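Long-range contacts in putative sugar binding protein (Geobacillus stearothermophilus, PDB 6GUQ), which binds galactose and glucose in the cleft between two lobes, and probably serves in sugar uptake like its solute-binding relatives: residues L35-L40 and L63-P68; I92-T97 and T117-A122; R144-D149 and Y242-D247. All coordinates share one frame; numbering follows the deposited sequence.

Interaction 1 (L35-L40 and L63-P68); sequences LVPEEL and LEYIGP. With BGC (beta-D-glucopyranose), chain B.
The parallel strand pair of a beta-alpha-beta unit (strand 32-36, helix 43-59, strand 62-65) ends here, with Leu35 and Tyr65 bridged. Leu35 N donates to Glu64 O (2.8 Å) and Leu35 O accepts from Ile66 N (3.1 Å). Beyond the strands, Leu40 N reaches Pro68 O at 2.7 Å, so the two loops stay joined after the sheet has ended. Tyr65 provides a second clasp. A first torsion of 173° turns the ring away from the Tyr65 backbone N and brings its hydroxyl to Leu40 O, 2.7 Å from Tyr65 OH, in the carbonyl plane and on a lone pair. Pro37 suits the spot beneath the ring: its CD lies over one face in a CH-pi contact, 4.2 Å from the Tyr65 centroid, while Leu40 CD2 meets the ring edge at CE2. A phenylalanine in place of Tyr65 would probably keep these ring contacts but leave Leu40 O without its hydroxyl donor. Gly67 matters too, since a side chain would collide with Pro37. The loop after strand 32-36 presents Glu38, whose OE1 accepts from glucose O4 (2.6 Å). Helix 43-59 touches Tyr65 through Glu49, and helix 73-84 packs on Val36, Ile66 and Pro68.

Interaction 2 (I92-T97 and T117-A122); sequences ITQGLT and TIDTDA. With BGC (beta-D-glucopyranose), chain B.
Backbone bonds hold Thr93 and Gly95 to the segment 117-122, joining the strands of the beta-alpha-beta unit strand 90-93, helix 98-109, strand 115-118 at their C-terminal ends, where the sugar binds. Thr93 and Thr117 form a parallel bridge, and Ile118 N donates to Thr93 O at 3.0 Å. Just past the strand ends, Gly95 N meets Thr120 O at 2.7 Å. Glycine fits this place because a CB on Gly95 would run into the methyl of Ala122.

Apolar contact is modest. The branch methyls of Ile92 and Ile118 meet, CG2 to CG2, at 3.8 Å, and helix 269-284 covers both side chains. Beta-branched residues are well suited to such an extended, buried strand pair.

The polar side chains converge on Asp119, whose CG stands anti to the backbone N (chi1 172°), placing the carboxylate beside Gln94 and the sugar. Gln94 runs alongside it, pointing the same way, with amide and carboxylate planes 67° apart, and Gln94 NE2 donates to Asp119 OD1 at 3.0 Å. Thr120 OG1 donates to the same oxygen, 2.8 Å from Asp119 OD1, arriving at the opposite face of the carboxylate plane. The closer acceptor of Gln94 NE2 is Glu38 OE1. Farther back, Thr117 OG1 donates to Asp121 OD1, an oxygen that is also in a salt bridge with Arg127.

The sugar takes both carboxylate oxygens: glucose O3 donates to Asp119 OD1 (2.8 Å) and O2 to Asp119 OD2 (2.7 Å). A carboxylate can accept from two neighbouring hydroxyls at once, which suits a sugar-binding position. With the amide and a threonine hydroxyl on OD1 as well, these donors are likely to stabilise its buried negative charge, consistent with a carboxylate held in orientation for the two sugar hydroxyls.

Interaction 3 (R144-D149 and Y242-D247); sequences RALAED and YIIGFD. With BGC (beta-D-glucopyranose), chain B.
Tyr242 OH donates to Asp149 OD2 at 2.6 Å, the hydrogen bond that joins segments 144-149 and 242-247. The hydroxyl reaches the carboxylate oxygen on its anti side, tilted out of the carboxylate plane, and that oxygen lies at the edge of the phenol ring, near its plane. The two side chains cross at about a right angle, with carboxylate and ring planes 70° apart. Asp149 CB comes within 3.3 Å of Tyr242 CE1, so the aspartate is pressed against the ring as well as bonded to its hydroxyl. Its other oxygen, OD1, forms a salt bridge with Arg301, which probably balances the negative charge and keeps the carboxylate turned toward the tyrosine.

The tyrosine reaches this partner because its ring is anti to the backbone N (chi1 178°) and stretches out from the strand toward the helix. A tyrosine is apt here: the hydroxyl serves the acid at the helix end while the ring carbons give an apolar flank. Against that flank lies Leu146, whose CG approaches Tyr242 CE2 at 3.8 Å. Two residues on, Ile244 faces the same helix: its CG2 meets Leu146 CD1 at 4.0 Å and its CD1 meets Ala145 CB at 4.1 Å. The small Ala145 probably helps the helix pack close to the strand, and Leu146 also packs on Phe175 of helix 166-179.

Ile243 points away from this helix and packs on helix 224-234. Past the strand end, Asp247 OD2 accepts from glucose O1 at 2.6 Å. A helix running nearly antiparallel to a strand, 161° between their directions, with helices on both faces of the sheet and the ligand at the strand's C-terminal end, is the layered alpha/beta pattern of a periplasmic binding protein lobe.

Interactions 1 and 2 are neighbours in one lobe. Strands 32-36 and 90-93 lie side by side in the sheet, where Val36 N lies 3.0 Å from Ile92 O, a probable hydrogen bond, and at their ends Glu38 OE1 and Gln94 NE2, 2.9 Å apart, join the two loops. Interaction 3 lies on the other side of the chain's centre, its own centre about 30 Å from that of interaction 1 and 25 Å from that of interaction 2, and it touches neither. The glucose connects all three: 35-40 and 117-122 hold O4, O3 and O2, while 242-247 holds O1 from across the cleft. His167, Arg171, Ala222 and Asn42 also hydrogen-bond the sugar, consistent with lobes closed around the ligand.

Interaction 1 (L35-L40 and L63-P68)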
loop_
_atom_site.group_PDB
_atom_site.type_symbol
_atom_site.label_atom_id
_atom_site.label_comp_id
_atom_site.label_asym_id
_atom_site.label_seq_id
_atom_site.Cartn_x
_atom_site.Cartn_y
_atom_site.Cartn_z
ATOM N N LEU A 35 -1.128 8.338 -14.870
ATOM C CA LEU A 35 -1.041 7.541 -13.649
ATOM C C LEU A 35 -1.226 8.472 -12.453
ATOM O O LEU A 35 -0.482 9.453 -12.298
ATOM C CB LEU A 35 0.301 6.809 -13.554
ATOM C CG LEU A 35 0.683 6.261 -12.175
ATOM C CD1 LEU A 35 -0.294 5.173 -11.724
ATOM C CD2 LEU A 35 2.091 5.714 -12.189
ATOM N N VAL A 36 -2.194 8.142 -11.603
ATOM C CA VAL A 36 -2.588 8.943 -10.449
ATOM C C VAL A 36 -2.144 8.211 -9.179
ATOM O O VAL A 36 -2.689 7.145 -8.871
ATOM C CB VAL A 36 -4.104 9.177 -10.435
ATOM C CG1 VAL A 36 -4.502 9.970 -9.204
ATOM C CG2 VAL A 36 -4.545 9.852 -11.720
ATOM N N PRO A 37 -1.193 8.755 -8.412
ATOM C CA PRO A 37 -0.832 8.156 -7.114
ATOM C C PRO A 37 -1.766 8.597 -5.992
ATOM O O PRO A 37 -2.547 9.535 -6.132
ATOM C CB PRO A 37 0.574 8.695 -6.864
ATOM C CG PRO A 37 0.513 10.057 -7.472
ATOM C CD PRO A 37 -0.304 9.877 -8.755
ATOM N N GLU A 38 -1.645 7.911 -4.844
ATOM C CA GLU A 38 -2.402 8.320 -3.652
ATOM C C GLU A 38 -1.956 9.690 -3.141
ATOM O O GLU A 38 -2.766 10.439 -2.572
ATOM C CB GLU A 38 -2.266 7.270 -2.535
ATOM C CG GLU A 38 -3.176 7.506 -1.306
ATOM C CD GLU A 38 -3.420 6.247 -0.448
ATOM O OE1 GLU A 38 -2.773 5.209 -0.688
ATOM O OE2 GLU A 38 -4.248 6.307 0.496
ATOM N N GLU A 39 -0.687 10.035 -3.362
ATOM C CA GLU A 39 -0.093 11.289 -2.912
ATOM C C GLU A 39 1.187 11.484 -3.712
ATOM O O GLU A 39 1.989 10.554 -3.831
ATOM C CB GLU A 39 0.183 11.258 -1.394
ATOM C CG GLU A 39 0.994 12.423 -0.832
ATOM C CD GLU A 39 0.925 12.502 0.693
ATOM O OE1 GLU A 39 -0.191 12.610 1.258
ATOM O OE2 GLU A 39 1.992 12.434 1.333
ATOM N N LEU A 40 1.373 12.691 -4.247
ATOM C CA LEU A 40 2.363 12.906 -5.298
ATOM C C LEU A 40 3.765 12.489 -4.849
ATOM O O LEU A 40 4.372 11.584 -5.437
ATOM C CB LEU A 40 2.331 14.374 -5.737
ATOM C CG LEU A 40 2.845 14.746 -7.138
ATOM C CD1 LEU A 40 2.849 16.257 -7.293
ATOM C CD2 LEU A 40 4.236 14.191 -7.439
ATOM N N LEU A 63 3.597 9.250 -20.606
ATOM C CA LEU A 63 3.039 8.990 -19.289
ATOM C C LEU A 63 3.017 10.280 -18.477
ATOM O O LEU A 63 4.059 10.900 -18.242
ATOM C CB LEU A 63 3.816 7.907 -18.550
ATOM C CG LEU A 63 3.102 7.639 -17.221
ATOM C CD1 LEU A 63 1.873 6.738 -17.411
ATOM C CD2 LEU A 63 4.050 7.098 -16.170
ATOM N N GLU A 64 1.829 10.672 -18.053
ATOM C CA GLU A 64 1.640 11.814 -17.182
ATOM C C GLU A 64 1.400 11.284 -15.771
ATOM O O GLU A 64 0.501 10.459 -15.554
ATOM C CB GLU A 64 0.469 12.667 -17.667
ATOM C CG GLU A 64 0.431 14.064 -17.092
ATOM C CD GLU A 64 -0.885 14.773 -17.369
ATOM O OE1 GLU A 64 -1.215 15.727 -16.625
ATOM O OE2 GLU A 64 -1.584 14.373 -18.333
ATOM N N TYR A 65 2.218 11.734 -14.823
ATOM C CA TYR A 65 2.121 11.316 -13.431
ATOM C C TYR A 65 1.590 12.517 -12.649
ATOM O O TYR A 65 2.281 13.529 -12.509
ATOM C CB TYR A 65 3.482 10.818 -12.942
ATOM C CG TYR A 65 3.561 10.509 -11.456
ATOM C CD1 TYR A 65 3.153 9.278 -10.944
ATOM C CD2 TYR A 65 4.044 11.456 -10.567
ATOM C CE1 TYR A 65 3.225 8.998 -9.594
ATOM C CE2 TYR A 65 4.125 11.188 -9.216
ATOM C CZ TYR A 65 3.714 9.962 -8.726
ATOM O OH TYR A 65 3.790 9.717 -7.364
ATOM N N ILE A 66 0.342 12.425 -12.190
ATOM C CA ILE A 66 -0.338 13.543 -11.542
ATOM C C ILE A 66 -1.256 12.993 -10.459
ATOM O O ILE A 66 -2.007 12.035 -10.689
ATOM C CB ILE A 66 -1.163 14.406 -12.521
ATOM C CG1 ILE A 66 -2.214 13.543 -13.237
ATOM C CG2 ILE A 66 -0.249 15.146 -13.505
ATOM C CD1 ILE A 66 -2.895 14.197 -14.425
ATOM N N GLY A 67 -1.201 13.611 -9.276
ATOM C CA GLY A 67 -2.004 13.215 -8.144
ATOM C C GLY A 67 -1.861 14.223 -7.018
ATOM O O GLY A 67 -0.996 15.104 -7.062
ATOM N N PRO A 68 -2.695 14.102 -5.978
ATOM C CA PRO A 68 -2.753 15.143 -4.935
ATOM C C PRO A 68 -1.403 15.375 -4.266
ATOM O O PRO A 68 -0.630 14.437 -4.052
ATOM C CB PRO A 68 -3.774 14.589 -3.930
ATOM C CG PRO A 68 -4.546 13.534 -4.686
ATOM C CD PRO A 68 -3.597 12.971 -5.693
HETATM C C2 BGC B . 0.558 1.265 -0.111
HETATM C C3 BGC B . 0.152 2.509 -0.824
HETATM C C4 BGC B . 0.173 3.656 0.138
HETATM C C5 BGC B . 1.550 3.855 0.729
HETATM C C6 BGC B . 1.445 4.947 1.752
HETATM C C1 BGC B . 1.901 1.403 0.586
HETATM O O1 BGC B . 2.057 0.355 1.438
HETATM O O2 BGC B . 0.656 0.121 -0.985
HETATM O O3 BGC B . -1.234 2.384 -1.207
HETATM O O4 BGC B . -0.188 4.889 -0.481
HETATM O O5 BGC B . 2.002 2.642 1.406
HETATM O O6 BGC B . 2.736 5.292 2.155
#

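Interaction 2 (I92-T97 and T117-A122)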
loop_
_atom_site.group_PDB
_atom_site.type_symbol
_atom_site.label_atom_id
_atom_site.label_comp_id
_atom_site.label_asym_id
_atom_site.label_seq_id
_atom_site.Cartn_x
_atom_site.Cartn_y
_atom_site.Cartn_z
ATOM N N ILE A 92 -4.582 5.008 -15.234
ATOM C CA ILE A 92 -4.100 4.057 -14.234
ATOM C C ILE A 92 -4.230 4.704 -12.859
ATOM O O ILE A 92 -3.644 5.765 -12.607
ATOM C CB ILE A 92 -2.650 3.634 -14.515
ATOM C CG1 ILE A 92 -2.543 3.066 -15.929
ATOM C CG2 ILE A 92 -2.173 2.609 -13.477
ATOM C CD1 ILE A 92 -1.128 2.720 -16.343
ATOM N N THR A 93 -4.983 4.058 -11.966
ATOM C CA THR A 93 -5.292 4.630 -10.660
ATOM C C THR A 93 -5.572 3.524 -9.654
ATOM O O THR A 93 -5.948 2.406 -10.019
ATOM C CB THR A 93 -6.512 5.563 -10.726
ATOM O OG1 THR A 93 -6.763 6.129 -9.428
ATOM C CG2 THR A 93 -7.739 4.783 -11.163
ATOM N N GLN A 94 -5.415 3.871 -8.375
ATOM C CA GLN A 94 -5.957 3.073 -7.283
ATOM C C GLN A 94 -7.478 3.071 -7.326
ATOM O O GLN A 94 -8.112 4.052 -7.722
ATOM C CB GLN A 94 -5.542 3.635 -5.914
ATOM C CG GLN A 94 -4.167 3.296 -5.393
ATOM C CD GLN A 94 -3.798 4.200 -4.187
ATOM O OE1 GLN A 94 -3.884 5.430 -4.277
ATOM N NE2 GLN A 94 -3.418 3.591 -3.065
ATOM N N GLY A 95 -8.065 1.975 -6.854
ATOM C CA GLY A 95 -9.499 1.917 -6.654
ATOM C C GLY A 95 -9.802 2.052 -5.182
ATOM O O GLY A 95 -10.228 1.097 -4.523
ATOM N N LEU A 96 -9.608 3.273 -4.684
ATOM C CA LEU A 96 -9.340 3.503 -3.266
ATOM C C LEU A 96 -10.520 3.118 -2.382
ATOM O O LEU A 96 -10.346 2.416 -1.381
ATOM C CB LEU A 96 -8.960 4.959 -3.057
ATOM C CG LEU A 96 -7.944 5.179 -1.950
ATOM C CD1 LEU A 96 -7.006 3.979 -1.812
ATOM C CD2 LEU A 96 -7.173 6.435 -2.278
ATOM N N THR A 97 -11.721 3.586 -2.709
ATOM C CA THR A 97 -12.907 3.250 -1.933
ATOM C C THR A 97 -14.031 2.814 -2.860
ATOM O O THR A 97 -14.242 3.407 -3.924
ATOM C CB THR A 97 -13.395 4.425 -1.075
ATOM O OG1 THR A 97 -14.278 5.233 -1.853
ATOM C CG2 THR A 97 -12.227 5.287 -0.589
ATOM N N THR A 117 -6.594 -0.573 -12.710
ATOM C CA THR A 117 -6.314 -0.317 -11.306
ATOM C C THR A 117 -4.898 -0.764 -10.950
ATOM O O THR A 117 -4.375 -1.742 -11.502
ATOM C CB THR A 117 -7.320 -1.016 -10.382
ATOM O OG1 THR A 117 -7.406 -2.408 -10.691
ATOM C CG2 THR A 117 -8.688 -0.383 -10.482
ATOM N N ILE A 118 -4.278 -0.027 -10.017
ATOM C CA ILE A 118 -2.918 -0.289 -9.563
ATOM C C ILE A 118 -2.895 -0.193 -8.042
ATOM O O ILE A 118 -3.556 0.676 -7.459
ATOM C CB ILE A 118 -1.905 0.685 -10.214
ATOM C CG1 ILE A 118 -0.470 0.245 -9.948
ATOM C CG2 ILE A 118 -2.077 2.118 -9.720
ATOM C CD1 ILE A 118 0.545 0.987 -10.825
ATOM N N ASP A 119 -2.186 -1.137 -7.398
ATOM C CA ASP A 119 -1.855 -1.093 -5.965
ATOM C C ASP A 119 -3.060 -1.401 -5.073
ATOM O O ASP A 119 -2.949 -2.150 -4.091
ATOM C CB ASP A 119 -1.230 0.272 -5.630
ATOM C CG ASP A 119 -1.036 0.504 -4.132
ATOM O OD1 ASP A 119 -1.995 0.971 -3.476
ATOM O OD2 ASP A 119 0.077 0.239 -3.620
ATOM N N THR A 120 -4.219 -0.844 -5.414
ATOM C CA THR A 120 -5.468 -1.083 -4.698
ATOM C C THR A 120 -6.564 -1.312 -5.729
ATOM O O THR A 120 -6.805 -0.441 -6.574
ATOM C CB THR A 120 -5.821 0.111 -3.797
ATOM O OG1 THR A 120 -4.695 0.438 -2.971
ATOM C CG2 THR A 120 -7.026 -0.202 -2.927
ATOM N N ASP A 121 -7.222 -2.473 -5.665
ATOM C CA ASP A 121 -8.205 -2.853 -6.673
ATOM C C ASP A 121 -9.608 -2.405 -6.264
ATOM O O ASP A 121 -9.899 -2.172 -5.080
ATOM C CB ASP A 121 -8.186 -4.373 -6.910
ATOM C CG ASP A 121 -8.924 -4.800 -8.217
ATOM O OD1 ASP A 121 -9.145 -3.938 -9.111
ATOM O OD2 ASP A 121 -9.275 -6.006 -8.351
ATOM N N ALA A 122 -10.475 -2.261 -7.288
ATOM C CA ALA A 122 -11.930 -2.109 -7.155
ATOM C C ALA A 122 -12.577 -3.219 -7.983
ATOM O O ALA A 122 -13.097 -2.972 -9.086
ATOM C CB ALA A 122 -12.402 -0.726 -7.606
HETATM C C2 BGC B . 0.558 1.265 -0.111
HETATM C C3 BGC B . 0.152 2.509 -0.824
HETATM C C4 BGC B . 0.173 3.656 0.138
HETATM C C5 BGC B . 1.550 3.855 0.729
HETATM C C6 BGC B . 1.445 4.947 1.752
HETATM C C1 BGC B . 1.901 1.403 0.586
HETATM O O1 BGC B . 2.057 0.355 1.438
HETATM O O2 BGC B . 0.656 0.121 -0.985
HETATM O O3 BGC B . -1.234 2.384 -1.207
HETATM O O4 BGC B . -0.188 4.889 -0.481
HETATM O O5 BGC B . 2.002 2.642 1.406
HETATM O O6 BGC B . 2.736 5.292 2.155
#

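Interaction 3 (R144-D149 and Y242-D247)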
loop_
_atom_site.group_PDB
_atom_site.type_symbol
_atom_site.label_atom_id
_atom_site.label_comp_id
_atom_site.label_asym_id
_atom_site.label_seq_id
_atom_site.Cartn_x
_atom_site.Cartn_y
_atom_site.Cartn_z
ATOM N N ARG A 144 0.842 -14.080 10.052
ATOM C CA ARG A 144 1.555 -15.339 10.224
ATOM C C ARG A 144 2.976 -15.115 10.730
ATOM O O ARG A 144 3.469 -15.880 11.565
ATOM C CB ARG A 144 1.571 -16.099 8.897
ATOM C CG ARG A 144 0.287 -16.851 8.600
ATOM C CD ARG A 144 0.185 -18.145 9.386
ATOM N NE ARG A 144 -0.869 -18.977 8.832
ATOM C CZ ARG A 144 -2.111 -19.068 9.304
ATOM N NH1 ARG A 144 -2.472 -18.385 10.388
ATOM N NH2 ARG A 144 -2.995 -19.856 8.682
ATOM N N ALA A 145 3.664 -14.096 10.206
ATOM C CA ALA A 145 5.027 -13.811 10.648
ATOM C C ALA A 145 5.047 -13.322 12.099
ATOM O O ALA A 145 5.853 -13.786 12.913
ATOM C CB ALA A 145 5.669 -12.785 9.719
ATOM N N LEU A 146 4.150 -12.400 12.446
ATOM C CA LEU A 146 4.080 -11.946 13.827
ATOM C C LEU A 146 3.836 -13.114 14.769
ATOM O O LEU A 146 4.390 -13.155 15.873
ATOM C CB LEU A 146 2.981 -10.892 13.986
ATOM C CG LEU A 146 2.827 -10.273 15.380
ATOM C CD1 LEU A 146 2.439 -8.800 15.251
ATOM C CD2 LEU A 146 1.800 -11.048 16.209
ATOM N N ALA A 147 2.988 -14.058 14.372
ATOM C CA ALA A 147 2.706 -15.165 15.271
ATOM C C ALA A 147 3.889 -16.121 15.360
ATOM O O ALA A 147 4.138 -16.682 16.433
ATOM C CB ALA A 147 1.432 -15.892 14.853
ATOM N N GLU A 148 4.652 -16.294 14.279
ATOM C CA GLU A 148 5.872 -17.091 14.385
ATOM C C GLU A 148 6.895 -16.397 15.268
ATOM O O GLU A 148 7.533 -17.032 16.115
ATOM C CB GLU A 148 6.470 -17.348 13.007
ATOM C CG GLU A 148 5.789 -18.505 12.250
ATOM C CD GLU A 148 6.417 -18.772 10.884
ATOM O OE1 GLU A 148 5.701 -18.614 9.867
ATOM O OE2 GLU A 148 7.623 -19.130 10.827
ATOM N N ASP A 149 7.061 -15.087 15.085
ATOM C CA ASP A 149 8.159 -14.385 15.730
ATOM C C ASP A 149 7.933 -14.269 17.235
ATOM O O ASP A 149 8.853 -14.522 18.019
ATOM C CB ASP A 149 8.340 -13.014 15.079
ATOM C CG ASP A 149 8.992 -13.096 13.695
ATOM O OD1 ASP A 149 9.359 -14.211 13.264
ATOM O OD2 ASP A 149 9.124 -12.039 13.027
ATOM N N TYR A 242 7.913 -5.659 19.531
ATOM C CA TYR A 242 8.013 -6.220 18.193
ATOM C C TYR A 242 7.357 -5.267 17.194
ATOM O O TYR A 242 6.241 -4.787 17.430
ATOM C CB TYR A 242 7.330 -7.587 18.162
ATOM C CG TYR A 242 7.313 -8.253 16.816
ATOM C CD1 TYR A 242 8.371 -9.053 16.412
ATOM C CD2 TYR A 242 6.237 -8.098 15.949
ATOM C CE1 TYR A 242 8.367 -9.671 15.182
ATOM C CE2 TYR A 242 6.225 -8.716 14.716
ATOM C CZ TYR A 242 7.298 -9.500 14.337
ATOM O OH TYR A 242 7.307 -10.134 13.116
ATOM N N ILE A 243 8.048 -4.982 16.091
ATOM C CA ILE A 243 7.513 -4.114 15.042
ATOM C C ILE A 243 7.576 -4.851 13.705
ATOM O O ILE A 243 8.671 -5.165 13.216
ATOM C CB ILE A 243 8.283 -2.786 14.942
ATOM C CG1 ILE A 243 8.210 -1.986 16.255
ATOM C CG2 ILE A 243 7.742 -1.943 13.802
ATOM C CD1 ILE A 243 9.146 -0.790 16.275
ATOM N N ILE A 244 6.412 -5.085 13.094
ATOM C CA ILE A 244 6.326 -5.546 11.705
ATOM C C ILE A 244 5.557 -4.508 10.889
ATOM O O ILE A 244 4.418 -4.148 11.230
ATOM C CB ILE A 244 5.676 -6.931 11.588
ATOM C CG1 ILE A 244 5.598 -7.341 10.109
ATOM C CG2 ILE A 244 4.305 -6.931 12.257
ATOM C CD1 ILE A 244 5.176 -8.749 9.897
ATOM N N GLY A 245 6.187 -4.020 9.817
ATOM C CA GLY A 245 5.553 -3.027 8.969
ATOM C C GLY A 245 5.427 -3.459 7.523
ATOM O O GLY A 245 5.482 -4.657 7.221
ATOM N N PHE A 246 5.278 -2.492 6.616
ATOM C CA PHE A 246 5.108 -2.751 5.191
ATOM C C PHE A 246 6.230 -2.098 4.396
ATOM O O PHE A 246 6.807 -1.083 4.807
ATOM C CB PHE A 246 3.755 -2.225 4.680
ATOM C CG PHE A 246 2.751 -3.307 4.388
ATOM C CD1 PHE A 246 2.097 -3.961 5.426
ATOM C CD2 PHE A 246 2.454 -3.668 3.068
ATOM C CE1 PHE A 246 1.162 -4.967 5.162
ATOM C CE2 PHE A 246 1.519 -4.676 2.787
ATOM C CZ PHE A 246 0.878 -5.331 3.827
ATOM N N ASP A 247 6.544 -2.715 3.258
ATOM C CA ASP A 247 7.428 -2.164 2.235
ATOM C C ASP A 247 8.883 -2.060 2.683
ATOM O O ASP A 247 9.224 -2.405 3.823
ATOM C CB ASP A 247 6.892 -0.810 1.768
ATOM C CG ASP A 247 5.492 -0.933 1.168
ATOM O OD1 ASP A 247 5.337 -1.706 0.171
ATOM O OD2 ASP A 247 4.551 -0.285 1.699
HETATM C C2 BGC B . 0.558 1.265 -0.111
HETATM C C3 BGC B . 0.152 2.509 -0.824
HETATM C C4 BGC B . 0.173 3.656 0.138
HETATM C C5 BGC B . 1.550 3.855 0.729
HETATM C C6 BGC B . 1.445 4.947 1.752
HETATM C C1 BGC B . 1.901 1.403 0.586
HETATM O O1 BGC B . 2.057 0.355 1.438
HETATM O O2 BGC B . 0.656 0.121 -0.985
HETATM O O3 BGC B . -1.234 2.384 -1.207
HETATM O O4 BGC B . -0.188 4.889 -0.481
HETATM O O5 BGC B . 2.002 2.642 1.406
HETATM O O6 BGC B . 2.736 5.292 2.155
#